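Local coordinates for protein iron transport multicopper oxidase FET3 (Saccharomyces cerevisiae, PDB 1ZPU) that oxidises Fe(2+) to Fe(3+) with four copper ions and molecular oxygen, as the ferroxidase of high-affinity iron uptake, and also oxidises Cu(+), at residues N50-N53 against N54-T57; P347-M350 against T351-S355. All coordinates share one frame; numbering follows the deposited sequence.

Interaction 1 (N50-N53 against N54-T57). With NAG (2-acetamido-2-deoxy-beta-D-glucopyranose), chain J.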
loop_
_atom_site.group_PDB
_atom_site.type_symbol
_atom_site.label_atom_id
_atom_site.label_comp_id
_atom_site.label_asym_id
_atom_site.label_seq_id
_atom_site.Cartn_x
_atom_site.Cartn_y
_atom_site.Cartn_z
ATOM N N ASN A 50 7.716 20.732 0.026
ATOM C CA ASN A 50 7.594 20.553 -1.407
ATOM C C ASN A 50 8.532 21.496 -2.156
ATOM O O ASN A 50 8.262 22.691 -2.271
ATOM C CB ASN A 50 6.147 20.796 -1.848
ATOM C CG ASN A 50 5.903 20.394 -3.283
ATOM O OD1 ASN A 50 6.836 20.054 -4.007
ATOM N ND2 ASN A 50 4.646 20.415 -3.701
ATOM N N GLY A 51 9.636 20.951 -2.657
ATOM C CA GLY A 51 10.600 21.733 -3.426
ATOM C C GLY A 51 10.517 21.456 -4.913
ATOM O O GLY A 51 11.391 21.870 -5.676
ATOM N N MET A 52 9.472 20.737 -5.317
ATOM C CA MET A 52 9.224 20.436 -6.729
ATOM C C MET A 52 8.486 21.597 -7.368
ATOM O O MET A 52 7.683 22.257 -6.711
ATOM C CB MET A 52 8.423 19.145 -6.887
ATOM C CG MET A 52 9.254 17.917 -6.804
ATOM S SD MET A 52 8.293 16.455 -6.313
ATOM C CE MET A 52 7.179 17.168 -5.089
ATOM N N ASN A 53 8.752 21.834 -8.647
ATOM C CA ASN A 53 8.351 23.096 -9.280
ATOM C C ASN A 53 6.869 23.234 -9.638
ATOM O O ASN A 53 6.353 24.340 -9.780
ATOM C CB ASN A 53 9.179 23.324 -10.546
ATOM C CG ASN A 53 9.377 24.783 -10.843
ATOM O OD1 ASN A 53 9.974 25.507 -10.044
ATOM N ND2 ASN A 53 8.879 25.235 -11.995
ATOM N N ASN A 54 6.188 22.103 -9.772
ATOM C CA ASN A 54 4.920 22.074 -10.491
ATOM C C ASN A 54 3.933 21.001 -9.991
ATOM O O ASN A 54 2.766 21.026 -10.367
ATOM C CB ASN A 54 5.232 21.851 -11.973
ATOM C CG ASN A 54 6.045 20.542 -12.211
ATOM O OD1 ASN A 54 6.730 20.004 -11.295
ATOM N ND2 ASN A 54 5.962 20.028 -13.446
ATOM N N THR A 55 4.395 20.070 -9.157
ATOM C CA THR A 55 3.513 19.055 -8.585
ATOM C C THR A 55 3.115 19.396 -7.148
ATOM O O THR A 55 3.804 20.167 -6.473
ATOM C CB THR A 55 4.205 17.686 -8.553
ATOM O OG1 THR A 55 5.372 17.714 -9.387
ATOM C CG2 THR A 55 3.249 16.586 -9.014
ATOM N N ASN A 56 2.008 18.819 -6.683
ATOM C CA ASN A 56 1.729 18.750 -5.248
ATOM C C ASN A 56 2.487 17.558 -4.613
ATOM O O ASN A 56 3.070 16.750 -5.342
ATOM C CB ASN A 56 0.220 18.665 -5.007
ATOM C CG ASN A 56 -0.525 19.955 -5.409
ATOM O OD1 ASN A 56 0.028 21.052 -5.325
ATOM N ND2 ASN A 56 -1.798 19.815 -5.822
ATOM N N THR A 57 2.512 17.469 -3.280
ATOM C CA THR A 57 3.047 16.277 -2.592
ATOM C C THR A 57 2.231 15.887 -1.370
ATOM O O THR A 57 1.368 16.634 -0.921
ATOM C CB THR A 57 4.519 16.429 -2.099
ATOM O OG1 THR A 57 5.153 17.558 -2.713
ATOM C CG2 THR A 57 5.306 15.164 -2.376
HETATM C C1 NAG J . -2.092 20.577 -7.012
HETATM C C2 NAG J . -2.611 20.153 -8.401
HETATM C C3 NAG J . -3.691 21.100 -8.951
HETATM C C4 NAG J . -4.735 21.491 -7.899
HETATM C C5 NAG J . -4.129 21.840 -6.540
HETATM C C6 NAG J . -4.709 20.971 -5.410
HETATM C C7 NAG J . -1.323 18.706 -9.879
HETATM C C8 NAG J . -1.932 18.328 -11.205
HETATM N N2 NAG J . -1.560 19.944 -9.401
HETATM O O3 NAG J . -4.369 20.464 -10.019
HETATM O O4 NAG J . -5.449 22.603 -8.372
HETATM O O5 NAG J . -2.700 21.794 -6.611
HETATM O O6 NAG J . -6.102 21.169 -5.268
HETATM O O7 NAG J . -0.645 17.858 -9.265
#
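Asn50 reaches across a turn to Thr55 in the loop between strands 43-49 and 60-62 of the first cupredoxin-like domain. Its ND2 donates to Thr55 O at 2.9 Å, with an N-H...O angle of 163°. The acceptor lies almost in the plane of the amide. The other end of that amide forms an Asx turn: Asn50 OD1 accepts from Met52 N at 3.0 Å. With chi1 at -170°, CG lies opposite the backbone N and the amide spans the inside of the loop. ND2 also donates to Ile83 O, so two bonds hold it and limit the turning of the amide. An alanine here would probably leave Thr55 O and Met52 N without these side-chain mates and let the loop open. Met52 bends at chi3 and brings its methyl end beside Thr57, with CE 3.9 Å from Thr57 CG2. Thr9 of strand 2-14 touches Asn50, Met52 and Thr57, and Trp11 of the same strand touches Met52. Asn56 points away from 50-53 and carries the N-linked glycan. Its ND2 is bonded covalently to C1 of the first N-acetylglucosamine, at 1.4 Å.

Interaction 2 (P347-M350 against T351-S355)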
loop_
_atom_site.group_PDB
_atom_site.type_symbol
_atom_site.label_atom_id
_atom_site.label_comp_id
_atom_site.label_asym_id
_atom_site.label_seq_id
_atom_site.Cartn_x
_atom_site.Cartn_y
_atom_site.Cartn_z
ATOM N N PRO A 347 -11.429 18.318 1.722
ATOM C CA PRO A 347 -10.960 17.046 2.276
ATOM C C PRO A 347 -11.985 16.454 3.228
ATOM O O PRO A 347 -12.583 17.197 4.000
ATOM C CB PRO A 347 -9.719 17.449 3.072
ATOM C CG PRO A 347 -9.258 18.718 2.472
ATOM C CD PRO A 347 -10.440 19.400 1.901
ATOM N N THR A 348 -12.175 15.138 3.177
ATOM C CA THR A 348 -13.170 14.456 4.008
ATOM C C THR A 348 -13.096 14.899 5.467
ATOM O O THR A 348 -14.090 15.379 6.021
ATOM C CB THR A 348 -13.017 12.920 3.951
ATOM O OG1 THR A 348 -12.829 12.497 2.597
ATOM C CG2 THR A 348 -14.253 12.232 4.529
ATOM N N LEU A 349 -11.913 14.754 6.069
ATOM C CA LEU A 349 -11.703 15.114 7.475
ATOM C C LEU A 349 -12.082 16.566 7.790
ATOM O O LEU A 349 -12.707 16.846 8.815
ATOM C CB LEU A 349 -10.263 14.818 7.907
ATOM C CG LEU A 349 -9.827 15.070 9.353
ATOM C CD1 LEU A 349 -10.607 14.238 10.351
ATOM C CD2 LEU A 349 -8.359 14.776 9.481
ATOM N N MET A 350 -11.724 17.477 6.894
ATOM C CA MET A 350 -12.029 18.885 7.070
ATOM C C MET A 350 -13.534 19.156 7.160
ATOM O O MET A 350 -13.961 20.087 7.868
ATOM C CB MET A 350 -11.370 19.707 5.963
ATOM C CG MET A 350 -9.945 20.150 6.273
ATOM S SD MET A 350 -8.743 18.810 6.496
ATOM C CE MET A 350 -7.203 19.722 6.339
ATOM N N THR A 351 -14.339 18.348 6.468
ATOM C CA THR A 351 -15.792 18.538 6.546
ATOM C C THR A 351 -16.362 17.928 7.820
ATOM O O THR A 351 -17.223 18.543 8.450
ATOM C CB THR A 351 -16.601 18.129 5.264
ATOM O OG1 THR A 351 -17.172 16.825 5.418
ATOM C CG2 THR A 351 -15.755 18.194 4.004
ATOM N N VAL A 352 -15.870 16.757 8.229
ATOM C CA VAL A 352 -16.289 16.187 9.524
ATOM C C VAL A 352 -15.960 17.114 10.711
ATOM O O VAL A 352 -16.753 17.240 11.656
ATOM C CB VAL A 352 -15.814 14.703 9.766
ATOM C CG1 VAL A 352 -14.894 14.213 8.688
ATOM C CG2 VAL A 352 -15.207 14.517 11.159
ATOM N N LEU A 353 -14.817 17.788 10.633
ATOM C CA LEU A 353 -14.407 18.701 11.693
ATOM C C LEU A 353 -15.122 20.052 11.677
ATOM O O LEU A 353 -14.867 20.894 12.543
ATOM C CB LEU A 353 -12.893 18.896 11.684
ATOM C CG LEU A 353 -12.118 17.656 12.126
ATOM C CD1 LEU A 353 -10.621 17.877 11.972
ATOM C CD2 LEU A 353 -12.464 17.241 13.552
ATOM N N SER A 354 -16.019 20.268 10.718
ATOM C CA SER A 354 -16.760 21.535 10.669
ATOM C C SER A 354 -18.234 21.389 10.292
ATOM O O SER A 354 -18.893 22.375 9.978
ATOM C CB SER A 354 -16.064 22.542 9.746
ATOM O OG SER A 354 -15.894 22.000 8.451
ATOM N N SER A 355 -18.739 20.160 10.342
ATOM C CA SER A 355 -20.142 19.867 10.056
ATOM C C SER A 355 -20.970 19.759 11.333
ATOM O O SER A 355 -22.197 19.666 11.275
ATOM C CB SER A 355 -20.261 18.557 9.275
ATOM O OG SER A 355 -19.667 17.475 9.980
#
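Leu349 overlaps Leu353 one helical turn on, its CG 3.9 Å from Leu353 CD1. Leu349 CD1 meets Leu353 CD1 at 4.0 Å, so the two branched ends lie against each other at a slant. The leucines reach this contact by different torsions. Leu349 places CG opposite its backbone N (chi1 -178°), whereas Leu353 places CG opposite its carbonyl carbon (chi1 -70°). The backbone beneath them is the short helix 348-352, with Pro347 at the N-cap position. Three bonds of the alpha-helical pattern, each four residues back, join the segments. Thr351 N donates to Pro347 O at 3.2 Å and Val352 N to Thr348 O at 3.2 Å. Leu353 N donates to Leu349 O at 2.9 Å. Thr348 O also receives a weak bond from Thr351 N. Thr351 OG1 makes a further weak, long bond to Thr348 O. Ser354 OG lies 2.8 Å from Met350 O and is hydrogen-bonded to Glu508 O. The polar end of Thr348 turns to the first domain, where OG1 pairs with Phe77 O. Gln485 NE2 of helix 481-486 donates to Val352 O. The helix packs within the third cupredoxin-like domain and meets the first through Phe77 and Leu78. Ile484 of helix 481-486 touches Leu349, Val352 and Leu353, while Val458 of strand 457-463 touches Thr348 and Leu349, and Val476 and Val478 of strand 474-479 pack on Thr348.

From the N terminus, interaction 1 comes first. It closes the loop by which the chain leaves strand 43-49, in one sheet of the first domain, for strand 60-62 in the other. Strand 60-62 carries the copper ligands His60 and His62. Interaction 2 follows much later, on a helix between strands 332-336 and 371-374 of the third domain. The two are in series and neither nest nor cross. The nearest atoms of interaction 1 and interaction 2 are about 11 Å apart. Their centres are about 25 Å apart. Phe77 relates to both: it neighbours the glycan on Asn56 and hydrogen-bonds to Thr348, joining the first domain to the third.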